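Local coordinates for alpha-1,3-glucanase (PDB 6K0P), which probably hydrolyses alpha-1,3-glucan, as a glycoside hydrolase family 87 enzyme caught here as an engineered variant with nigerose bound, at residues F19-E25 / V167-E173; Q495-N501 / G531-Y536; V509-N515 / F541-N547. The protein carries 1 engineered substitution. All blocks are in the same frame, centred on the assembly; numbering follows the deposited sequence. Where two conformers were deposited one is given.

Interaction 1. Residues F19-E25 / V167-E173; sequences FTIMEAE and VDLLETE. With CA (calcium ion), chain J.
Phe19 lays its ring over the carboxylate of Glu171. The two residues belong to antiparallel neighbours in a beta sheet of the D1 region of the catalytic domain. OE1 of Glu171 sits 3.8 Å from CG of Phe19, above one ring face and offset toward the rim. The ring and carboxylate planes lie 27° apart, a stacked arrangement. The ring takes this place with CG held between the backbone N and the carbonyl carbon (chi1 50°). OE2 of Glu171 turns to Lys326 and Arg350 in salt bridges, so the charge of this group is probably well balanced.

Strand 20-23 pairs with strand 167-173. Thr20 and Thr172 form one hydrogen-bonded pair, with Thr20 N to Thr172 O at 2.9 Å. Met22 and Leu170 form the other. Ile21 with Glu171 and Glu23 with Leu169 are the non-hydrogen-bonded pairs. On the face of Met22, its chain bends at the sulfur and brings CE to CG2 of Thr172 at 3.8 Å. On the face of Ile21, its CG2 touches CD2 of Leu169 at 4.0 Å. Phe66 of strand 63-67 packs on Met22, Ala24 and Leu170.

At the other end the pair becomes a calcium site. A classic beta bulge sets Asp168 and Leu169 together opposite Arg78 of strand 72-80. Asp168 binds the calcium through both its backbone O and OD1, while OD2 forms a salt bridge with Arg78. Glu23 gives one oxygen, its OE1, at 2.3 Å from the ion. Glu25 gives both carboxylate oxygens. Ser50 and Ser53 complete the shell with backbone oxygens. Asp168 O also accepts the N-H of Ala24 at 3.0 Å, with the donor standing 42° above the carbonyl plane.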
loop_
_atom_site.group_PDB
_atom_site.type_symbol
_atom_site.label_atom_id
_atom_site.label_comp_id
_atom_site.label_asym_id
_atom_site.label_seq_id
_atom_site.Cartn_x
_atom_site.Cartn_y
_atom_site.Cartn_z
ATOM N N PHE A 19 -0.598 7.232 14.605
ATOM C CA PHE A 19 0.463 6.350 15.047
ATOM C C PHE A 19 1.800 6.824 14.503
ATOM O O PHE A 19 1.875 7.468 13.449
ATOM C CB PHE A 19 0.194 4.896 14.644
ATOM C CG PHE A 19 -0.164 4.708 13.199
ATOM C CD1 PHE A 19 0.823 4.515 12.242
ATOM C CD2 PHE A 19 -1.489 4.683 12.802
ATOM C CE1 PHE A 19 0.484 4.321 10.908
ATOM C CE2 PHE A 19 -1.833 4.489 11.472
ATOM C CZ PHE A 19 -0.844 4.311 10.526
ATOM N N THR A 20 2.850 6.526 15.260
ATOM C CA THR A 20 4.232 6.794 14.891
ATOM C C THR A 20 4.876 5.469 14.509
ATOM O O THR A 20 4.659 4.453 15.176
ATOM C CB THR A 20 4.974 7.382 16.094
ATOM O OG1 THR A 20 4.351 8.616 16.470
ATOM C CG2 THR A 20 6.447 7.643 15.771
ATOM N N ILE A 21 5.651 5.473 13.427
ATOM C CA ILE A 21 6.366 4.288 12.969
ATOM C C ILE A 21 7.828 4.411 13.365
ATOM O O ILE A 21 8.490 5.407 13.044
ATOM C CB ILE A 21 6.232 4.114 11.450
ATOM C CG1 ILE A 21 4.771 3.869 11.082
ATOM C CG2 ILE A 21 7.145 2.983 10.967
ATOM C CD1 ILE A 21 4.508 3.966 9.620
ATOM N N MET A 22 8.343 3.395 14.053
ATOM C CA MET A 22 9.739 3.397 14.474
ATOM C C MET A 22 10.423 2.125 14.006
ATOM O O MET A 22 9.945 1.020 14.282
ATOM C CB MET A 22 9.836 3.546 15.992
ATOM C CG MET A 22 9.162 4.835 16.466
ATOM S SD MET A 22 9.677 5.307 18.115
ATOM C CE MET A 22 9.041 3.938 19.038
ATOM N N GLU A 23 11.534 2.277 13.287
ATOM C CA GLU A 23 12.262 1.118 12.784
ATOM C C GLU A 23 13.068 0.480 13.905
ATOM O O GLU A 23 13.741 1.170 14.681
ATOM C CB GLU A 23 13.208 1.530 11.653
ATOM C CG GLU A 23 12.510 2.109 10.425
ATOM C CD GLU A 23 11.732 1.075 9.628
ATOM O OE1 GLU A 23 11.828 -0.138 9.928
ATOM O OE2 GLU A 23 11.016 1.491 8.692
ATOM N N ALA A 24 13.014 -0.854 13.981
ATOM C CA ALA A 24 13.735 -1.557 15.038
ATOM C C ALA A 24 15.231 -1.302 14.946
ATOM O O ALA A 24 15.905 -1.134 15.975
ATOM C CB ALA A 24 13.462 -3.057 14.937
ATOM N N GLU A 25 15.760 -1.270 13.723
ATOM C CA GLU A 25 17.195 -1.216 13.452
ATOM C C GLU A 25 17.798 0.166 13.635
ATOM O O GLU A 25 18.998 0.332 13.382
ATOM C CB GLU A 25 17.471 -1.712 12.026
ATOM C CG GLU A 25 16.862 -0.850 10.920
ATOM C CD GLU A 25 15.426 -1.237 10.553
ATOM O OE1 GLU A 25 14.732 -1.919 11.352
ATOM O OE2 GLU A 25 14.993 -0.851 9.449
ATOM N N VAL A 167 12.294 -8.553 14.196
ATOM C CA VAL A 167 11.516 -7.380 14.587
ATOM C C VAL A 167 11.830 -6.270 13.594
ATOM O O VAL A 167 12.966 -5.792 13.524
ATOM C CB VAL A 167 11.828 -6.948 16.021
ATOM C CG1 VAL A 167 11.035 -5.699 16.378
ATOM C CG2 VAL A 167 11.546 -8.071 17.001
ATOM N N ASP A 168 10.824 -5.866 12.816
ATOM C CA ASP A 168 11.025 -4.935 11.709
ATOM C C ASP A 168 10.774 -3.490 12.132
ATOM O O ASP A 168 11.635 -2.619 11.951
ATOM C CB ASP A 168 10.111 -5.346 10.546
ATOM C CG ASP A 168 10.255 -4.456 9.337
ATOM O OD1 ASP A 168 11.179 -3.624 9.315
ATOM O OD2 ASP A 168 9.452 -4.594 8.390
ATOM N N LEU A 169 9.587 -3.217 12.665
ATOM C CA LEU A 169 9.208 -1.880 13.091
ATOM C C LEU A 169 8.150 -2.012 14.172
ATOM O O LEU A 169 7.548 -3.073 14.360
ATOM C CB LEU A 169 8.685 -1.022 11.919
ATOM C CG LEU A 169 7.404 -1.468 11.180
ATOM C CD1 LEU A 169 6.115 -1.157 11.956
ATOM C CD2 LEU A 169 7.313 -0.819 9.808
ATOM N N LEU A 170 7.909 -0.900 14.855
ATOM C CA LEU A 170 6.866 -0.783 15.863
ATOM C C LEU A 170 6.032 0.448 15.547
ATOM O O LEU A 170 6.583 1.540 15.376
ATOM C CB LEU A 170 7.516 -0.627 17.243
ATOM C CG LEU A 170 6.610 -0.575 18.474
ATOM C CD1 LEU A 170 6.001 -1.949 18.708
ATOM C CD2 LEU A 170 7.407 -0.099 19.690
ATOM N N GLU A 171 4.709 0.274 15.450
ATOM C CA GLU A 171 3.781 1.400 15.483
ATOM C C GLU A 171 3.467 1.682 16.936
ATOM O O GLU A 171 3.267 0.750 17.721
ATOM C CB GLU A 171 2.439 1.066 14.826
ATOM C CG GLU A 171 2.471 0.769 13.364
ATOM C CD GLU A 171 1.080 0.460 12.827
ATOM O OE1 GLU A 171 0.081 0.940 13.402
ATOM O OE2 GLU A 171 0.972 -0.263 11.827
ATOM N N THR A 172 3.412 2.961 17.298
ATOM C CA THR A 172 2.942 3.367 18.621
ATOM C C THR A 172 1.798 4.361 18.465
ATOM O O THR A 172 1.809 5.188 17.553
ATOM C CB THR A 172 4.075 3.950 19.485
ATOM O OG1 THR A 172 4.398 5.279 19.052
ATOM C CG2 THR A 172 5.319 3.075 19.381
ATOM N N GLU A 173 0.792 4.257 19.334
ATOM C CA GLU A 173 -0.389 5.100 19.206
ATOM C C GLU A 173 -0.989 5.335 20.583
ATOM O O GLU A 173 -0.999 4.436 21.432
ATOM C CB GLU A 173 -1.426 4.437 18.280
ATOM C CG GLU A 173 -2.567 5.356 17.864
ATOM C CD GLU A 173 -3.494 4.732 16.833
ATOM O OE1 GLU A 173 -3.119 3.704 16.224
ATOM O OE2 GLU A 173 -4.601 5.271 16.642
HETATM CA CA CA J . 12.882 -2.174 9.734
#

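Interaction 2. Residues Q495-N501 / G531-Y536; sequences QSMSPNN and GQGPAY
A glycan-binding strand end and the loop beside it make this contact. Strand 490-496 runs out at Ser496, and the chain then curls so that Ser498 and Asn501 meet loop 531-536. Ser496 points its side chain at that loop. Its OG accepts the N-H of Tyr536 at 2.9 Å, lying also close to CA of Ala535.

Gln532 grips the backbone of Ser498 twice. Its OE1 takes the N-H of Ser498 at 2.8 Å in an almost straight bond (175°). Its NE2 gives a proton to Ser498 O at 3.0 Å, with that oxygen in the amide plane. Two bonds to one residue fix the rotation of this amide. The Gln532 chain bends at chi2 (-60°), which turns the amide back toward Ser498. Ser498 returns a bond: its OG accepts the N-H of Gly533 at 2.9 Å.

Both segments belong to the D2 region, a parallel beta-helix of the pectate lyase-like clan. The loops lie on successive turns of that helix. Gln495, just before Ser496, is part of a glycan pocket. Its NE2 binds O6 of a glucose, and its OE1 accepts from Trp466. Water 1 joins Gln495 NE2, Ser496 O and Gln532 OE1, so Gln532 is probably a second-shell residue of the sugar site, linked through water to Gln495.

Asn501 lies over a face of the Tyr536 ring. Its CB stands over the ring centre, 3.6 Å from the centroid, in a CH-pi contact. The amide and ring planes are only 8° apart, and CG comes to 3.4 Å from CE1 of Tyr536. Water 3 bridges Asn501 OD1, 2.8 Å away, with Ser498 OG and Pro534 O.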
loop_
_atom_site.group_PDB
_atom_site.type_symbol
_atom_site.label_atom_id
_atom_site.label_comp_id
_atom_site.label_asym_id
_atom_site.label_seq_id
_atom_site.Cartn_x
_atom_site.Cartn_y
_atom_site.Cartn_z
ATOM N N GLN A 495 10.029 4.770 -21.118
ATOM C CA GLN A 495 10.007 3.622 -22.020
ATOM C C GLN A 495 8.803 3.701 -22.947
ATOM O O GLN A 495 7.714 4.088 -22.516
ATOM C CB GLN A 495 9.934 2.320 -21.204
ATOM C CG GLN A 495 9.873 1.022 -22.027
ATOM C CD GLN A 495 9.702 -0.217 -21.149
ATOM O OE1 GLN A 495 9.836 -0.143 -19.924
ATOM N NE2 GLN A 495 9.400 -1.354 -21.770
ATOM N N SER A 496 9.005 3.331 -24.219
ATOM C CA SER A 496 7.931 3.233 -25.210
ATOM C C SER A 496 7.785 1.789 -25.663
ATOM O O SER A 496 8.774 1.151 -26.048
ATOM C CB SER A 496 8.225 4.091 -26.449
ATOM O OG SER A 496 8.126 5.466 -26.144
ATOM N N MET A 497 6.554 1.289 -25.636
ATOM C CA MET A 497 6.251 -0.019 -26.196
ATOM C C MET A 497 6.363 0.027 -27.716
ATOM O O MET A 497 5.795 0.912 -28.365
ATOM C CB MET A 497 4.826 -0.407 -25.797
ATOM C CG MET A 497 4.279 -1.651 -26.472
ATOM S SD MET A 497 2.616 -1.974 -25.844
ATOM C CE MET A 497 2.063 -3.287 -26.929
ATOM N N SER A 498 7.120 -0.953 -28.295
ATOM C CA SER A 498 7.200 -1.206 -29.727
ATOM C C SER A 498 6.166 -2.258 -30.107
ATOM O O SER A 498 5.885 -3.170 -29.319
ATOM C CB SER A 498 8.584 -1.747 -30.090
ATOM O OG SER A 498 9.598 -0.801 -29.835
ATOM N N PRO A 499 5.587 -2.182 -31.319
ATOM C CA PRO A 499 5.880 -1.198 -32.362
ATOM C C PRO A 499 4.984 0.043 -32.302
ATOM O O PRO A 499 5.084 0.898 -33.178
ATOM C CB PRO A 499 5.569 -1.977 -33.639
ATOM C CG PRO A 499 4.406 -2.821 -33.247
ATOM C CD PRO A 499 4.621 -3.192 -31.788
ATOM N N ASN A 500 4.123 0.143 -31.283
ATOM C CA ASN A 500 3.154 1.238 -31.238
ATOM C C ASN A 500 3.837 2.600 -31.252
ATOM O O ASN A 500 3.370 3.524 -31.927
ATOM C CB ASN A 500 2.262 1.086 -30.007
ATOM C CG ASN A 500 1.672 -0.307 -29.898
ATOM O OD1 ASN A 500 2.401 -1.288 -29.720
ATOM N ND2 ASN A 500 0.355 -0.402 -30.022
ATOM N N ASN A 501 4.944 2.737 -30.522
ATOM C CA ASN A 501 5.777 3.940 -30.541
ATOM C C ASN A 501 4.946 5.214 -30.403
ATOM O O ASN A 501 5.062 6.158 -31.191
ATOM C CB ASN A 501 6.690 3.975 -31.770
ATOM C CG ASN A 501 7.621 2.786 -31.822
ATOM O OD1 ASN A 501 7.845 2.118 -30.807
ATOM N ND2 ASN A 501 8.174 2.512 -32.998
ATOM N N GLY A 531 12.810 -7.491 -29.462
ATOM C CA GLY A 531 11.730 -6.912 -30.225
ATOM C C GLY A 531 11.323 -5.520 -29.801
ATOM O O GLY A 531 10.493 -4.899 -30.481
ATOM N N GLN A 532 11.890 -5.002 -28.719
ATOM C CA GLN A 532 11.514 -3.700 -28.191
ATOM C C GLN A 532 12.595 -2.673 -28.489
ATOM O O GLN A 532 13.784 -2.999 -28.562
ATOM C CB GLN A 532 11.275 -3.781 -26.680
ATOM C CG GLN A 532 10.010 -4.530 -26.341
ATOM C CD GLN A 532 8.797 -3.871 -26.947
ATOM O OE1 GLN A 532 8.524 -2.702 -26.684
ATOM N NE2 GLN A 532 8.070 -4.609 -27.780
ATOM N N GLY A 533 12.171 -1.425 -28.661
ATOM C CA GLY A 533 13.070 -0.355 -29.018
ATOM C C GLY A 533 12.970 0.836 -28.085
ATOM O O GLY A 533 12.376 0.760 -27.007
ATOM N N PRO A 534 13.544 1.958 -28.489
ATOM C CA PRO A 534 13.701 3.113 -27.593
ATOM C C PRO A 534 12.452 3.996 -27.551
ATOM O O PRO A 534 11.453 3.755 -28.229
ATOM C CB PRO A 534 14.884 3.861 -28.210
ATOM C CG PRO A 534 14.809 3.516 -29.677
ATOM C CD PRO A 534 14.286 2.116 -29.756
ATOM N N ALA A 535 12.539 5.052 -26.741
ATOM C CA ALA A 535 11.374 5.863 -26.413
ATOM C C ALA A 535 11.120 6.916 -27.483
ATOM O O ALA A 535 12.045 7.381 -28.161
ATOM C CB ALA A 535 11.566 6.550 -25.062
ATOM N N TYR A 536 9.851 7.308 -27.613
ATOM C CA TYR A 536 9.399 8.249 -28.632
ATOM C C TYR A 536 8.787 9.479 -27.981
ATOM O O TYR A 536 7.920 9.360 -27.106
ATOM C CB TYR A 536 8.367 7.599 -29.557
ATOM C CG TYR A 536 9.010 6.776 -30.649
ATOM C CD1 TYR A 536 9.676 5.586 -30.355
ATOM C CD2 TYR A 536 8.965 7.198 -31.971
ATOM C CE1 TYR A 536 10.279 4.841 -31.359
ATOM C CE2 TYR A 536 9.572 6.461 -32.976
ATOM C CZ TYR A 536 10.221 5.289 -32.663
ATOM O OH TYR A 536 10.810 4.563 -33.677
HETATM O O HOH W 1 9.580 -1.105 -24.714
HETATM O O HOH W 2 11.654 2.391 -24.811
HETATM O O HOH W 3 10.071 1.777 -29.214
#

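Interaction 3. Residues V509-N515 / F541-N547; sequences VENVNIN and FTNVKVN
Val509 stands beside Phe541, and the two segments run on from there as parallel strands on adjacent turns of a right-handed beta-helix. Residues pair straight across, from Val509 with Phe541 to Asn515 with Asn547. The chain turns a corner at Asn511 on one turn and at Thr542 and Asn543 on the next.

Backbone hydrogen bonds join the turns. Val509 O accepts from Thr542 N, and Thr542 O from Asn511 N. Past the corner Lys545 N donates to Val512 O, and Lys545 O takes the N-H of Ile514 at 2.8 Å. At the corner itself the bond is longer, with Val512 N at 3.1 Å from Asn543 O.

Apolar side chains pack on the inner face. Val509 CB meets CD2 of Phe541 at 3.9 Å, the two side chains lying side by side. Val509 CG1 reaches CG2 of Val544 at 3.7 Å, crossing at about a right angle. Ile514 lies alongside Val546, CD1 to CG2. Leu492 of strand 490-496 touches Val509, Ile514 and Phe541 on this face, and Trp573 meets the Phe541 ring edge-to-face.

Asparagine side chains are linked by hydrogen bonds, at the corner and on the polar face. At the corner OD1 of Asn511 accepts from ND2 of Asn543 at 2.9 Å, while its ND2 donates to Asn481. The two amide planes are steeply inclined, 78° apart. With an alanine in place of Asn511, ND2 of Asn543 and OD1 of Asn481 would probably each lose this partner, leaving the Asn543 amide its weak bond from Lys545 NZ, which also bonds to Gly570 O. On the polar face Asn515 and Asn547 repeat the link with their amides nearly coplanar. Both have CG beside the backbone N (chi1 -60° and -57°), which brings ND2 of Asn547 to 2.8 Å from OD1 of Asn515.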
loop_
_atom_site.group_PDB
_atom_site.type_symbol
_atom_site.label_atom_id
_atom_site.label_comp_id
_atom_site.label_asym_id
_atom_site.label_seq_id
_atom_site.Cartn_x
_atom_site.Cartn_y
_atom_site.Cartn_z
ATOM N N VAL A 509 9.129 17.361 -15.849
ATOM C CA VAL A 509 9.671 16.975 -14.549
ATOM C C VAL A 509 10.298 18.224 -13.946
ATOM O O VAL A 509 11.147 18.854 -14.588
ATOM C CB VAL A 509 10.724 15.864 -14.706
ATOM C CG1 VAL A 509 11.212 15.375 -13.357
ATOM C CG2 VAL A 509 10.165 14.695 -15.537
ATOM N N GLU A 510 9.885 18.594 -12.729
ATOM C CA GLU A 510 10.321 19.853 -12.122
ATOM C C GLU A 510 10.627 19.654 -10.643
ATOM O O GLU A 510 9.814 19.077 -9.915
ATOM C CB GLU A 510 9.221 20.919 -12.241
ATOM C CG GLU A 510 8.695 21.151 -13.652
ATOM C CD GLU A 510 7.503 22.100 -13.687
ATOM O OE1 GLU A 510 6.913 22.376 -12.615
ATOM O OE2 GLU A 510 7.151 22.562 -14.796
ATOM N N ASN A 511 11.767 20.172 -10.183
ATOM C CA ASN A 511 12.128 20.160 -8.760
ATOM C C ASN A 511 12.166 18.727 -8.216
ATOM O O ASN A 511 11.370 18.334 -7.360
ATOM C CB ASN A 511 11.174 21.012 -7.910
ATOM C CG ASN A 511 11.089 22.442 -8.383
ATOM O OD1 ASN A 511 12.058 22.996 -8.893
ATOM N ND2 ASN A 511 9.925 23.055 -8.198
ATOM N N VAL A 512 13.110 17.955 -8.740
ATOM C CA VAL A 512 13.242 16.546 -8.393
ATOM C C VAL A 512 14.683 16.293 -7.977
ATOM O O VAL A 512 15.615 16.733 -8.658
ATOM C CB VAL A 512 12.825 15.630 -9.558
ATOM C CG1 VAL A 512 13.148 14.174 -9.247
ATOM C CG2 VAL A 512 11.337 15.797 -9.836
ATOM N N ASN A 513 14.862 15.592 -6.860
ATOM C CA ASN A 513 16.171 15.158 -6.393
ATOM C C ASN A 513 16.223 13.639 -6.443
ATOM O O ASN A 513 15.317 12.968 -5.932
ATOM C CB ASN A 513 16.421 15.646 -4.965
ATOM C CG ASN A 513 16.454 17.148 -4.877
ATOM O OD1 ASN A 513 17.207 17.801 -5.598
ATOM N ND2 ASN A 513 15.615 17.713 -4.017
ATOM N N ILE A 514 17.257 13.103 -7.079
ATOM C CA ILE A 514 17.454 11.663 -7.202
ATOM C C ILE A 514 18.772 11.334 -6.517
ATOM O O ILE A 514 19.847 11.665 -7.036
ATOM C CB ILE A 514 17.464 11.211 -8.667
ATOM C CG1 ILE A 514 16.123 11.550 -9.341
ATOM C CG2 ILE A 514 17.759 9.714 -8.754
ATOM C CD1 ILE A 514 16.197 11.634 -10.867
ATOM N N ASN A 515 18.699 10.684 -5.360
ATOM C CA ASN A 515 19.850 10.539 -4.473
ATOM C C ASN A 515 20.303 9.090 -4.415
ATOM O O ASN A 515 19.514 8.200 -4.084
ATOM C CB ASN A 515 19.493 11.028 -3.070
ATOM C CG ASN A 515 19.081 12.478 -3.060
ATOM O OD1 ASN A 515 19.772 13.335 -3.617
ATOM N ND2 ASN A 515 17.934 12.765 -2.451
ATOM N N PHE A 541 13.009 18.795 -18.256
ATOM C CA PHE A 541 13.570 18.682 -16.914
ATOM C C PHE A 541 13.983 20.062 -16.435
ATOM O O PHE A 541 14.782 20.735 -17.093
ATOM C CB PHE A 541 14.770 17.732 -16.910
ATOM C CG PHE A 541 14.433 16.348 -17.387
ATOM C CD1 PHE A 541 14.324 16.074 -18.743
ATOM C CD2 PHE A 541 14.175 15.329 -16.479
ATOM C CE1 PHE A 541 13.990 14.808 -19.193
ATOM C CE2 PHE A 541 13.847 14.060 -16.914
ATOM C CZ PHE A 541 13.746 13.793 -18.273
ATOM N N THR A 542 13.436 20.481 -15.299
ATOM C CA THR A 542 13.781 21.749 -14.670
ATOM C C THR A 542 14.158 21.450 -13.229
ATOM O O THR A 542 13.365 20.855 -12.494
ATOM C CB THR A 542 12.583 22.698 -14.699
ATOM O OG1 THR A 542 12.115 22.839 -16.044
ATOM C CG2 THR A 542 12.965 24.068 -14.142
ATOM N N ASN A 543 15.357 21.859 -12.823
ATOM C CA ASN A 543 15.798 21.695 -11.439
ATOM C C ASN A 543 15.744 20.229 -11.007
ATOM O O ASN A 543 15.240 19.890 -9.932
ATOM C CB ASN A 543 15.004 22.591 -10.484
ATOM C CG ASN A 543 15.678 22.737 -9.138
ATOM O OD1 ASN A 543 16.903 22.659 -9.037
ATOM N ND2 ASN A 543 14.884 22.937 -8.092
ATOM N N VAL A 544 16.269 19.354 -11.859
ATOM C CA VAL A 544 16.362 17.928 -11.560
ATOM C C VAL A 544 17.823 17.632 -11.239
ATOM O O VAL A 544 18.704 17.770 -12.097
ATOM C CB VAL A 544 15.831 17.065 -12.711
ATOM C CG1 VAL A 544 16.026 15.579 -12.395
ATOM C CG2 VAL A 544 14.345 17.366 -12.963
ATOM N N LYS A 545 18.087 17.250 -9.991
ATOM C CA LYS A 545 19.434 16.948 -9.526
ATOM C C LYS A 545 19.601 15.439 -9.403
ATOM O O LYS A 545 18.751 14.760 -8.817
ATOM C CB LYS A 545 19.689 17.602 -8.166
ATOM C CG LYS A 545 19.663 19.137 -8.176
ATOM C CD LYS A 545 20.634 19.697 -9.219
ATOM C CE LYS A 545 20.989 21.155 -8.935
ATOM N NZ LYS A 545 19.835 22.071 -9.111
ATOM N N VAL A 546 20.690 14.915 -9.962
ATOM C CA VAL A 546 21.079 13.523 -9.773
ATOM C C VAL A 546 22.357 13.517 -8.949
ATOM O O VAL A 546 23.374 14.087 -9.370
ATOM C CB VAL A 546 21.279 12.800 -11.111
ATOM C CG1 VAL A 546 21.791 11.384 -10.876
ATOM C CG2 VAL A 546 19.983 12.775 -11.909
ATOM N N ASN A 547 22.314 12.877 -7.781
ATOM C CA ASN A 547 23.417 12.935 -6.827
ATOM C C ASN A 547 23.963 11.538 -6.577
ATOM O O ASN A 547 23.221 10.637 -6.173
ATOM C CB ASN A 547 22.956 13.567 -5.515
ATOM C CG ASN A 547 22.389 14.947 -5.714
ATOM O OD1 ASN A 547 23.015 15.804 -6.348
ATOM N ND2 ASN A 547 21.186 15.172 -5.198
HETATM O O HOH W 4 10.546 20.764 -16.840
HETATM O O HOH W 5 16.080 19.827 -7.260
HETATM O O HOH W 6 19.772 17.732 -4.692
#

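How the interactions relate
Interaction 1 lies in the D1 region and is the most buried of the three. Interactions 2 and 3 are partly buried and lie in the beta-helix of the D2 region. The centres of interactions 1 and 2 are about 43 Å apart, on opposite sides of the chain's centre. Interactions 2 and 3 both join successive turns of the helix, and strand 490-496 leads on in the chain to strand 507-510. Their nearest atoms are about 10 Å apart. The chemistry differs with place. Interaction 1 is antiparallel and ends in a metal site. Interaction 3 is parallel, with one apolar face and one polar face. Interaction 2 joins a strand end and its loop to the next loop through side-chain-to-backbone bonds and water, next to a sugar pocket.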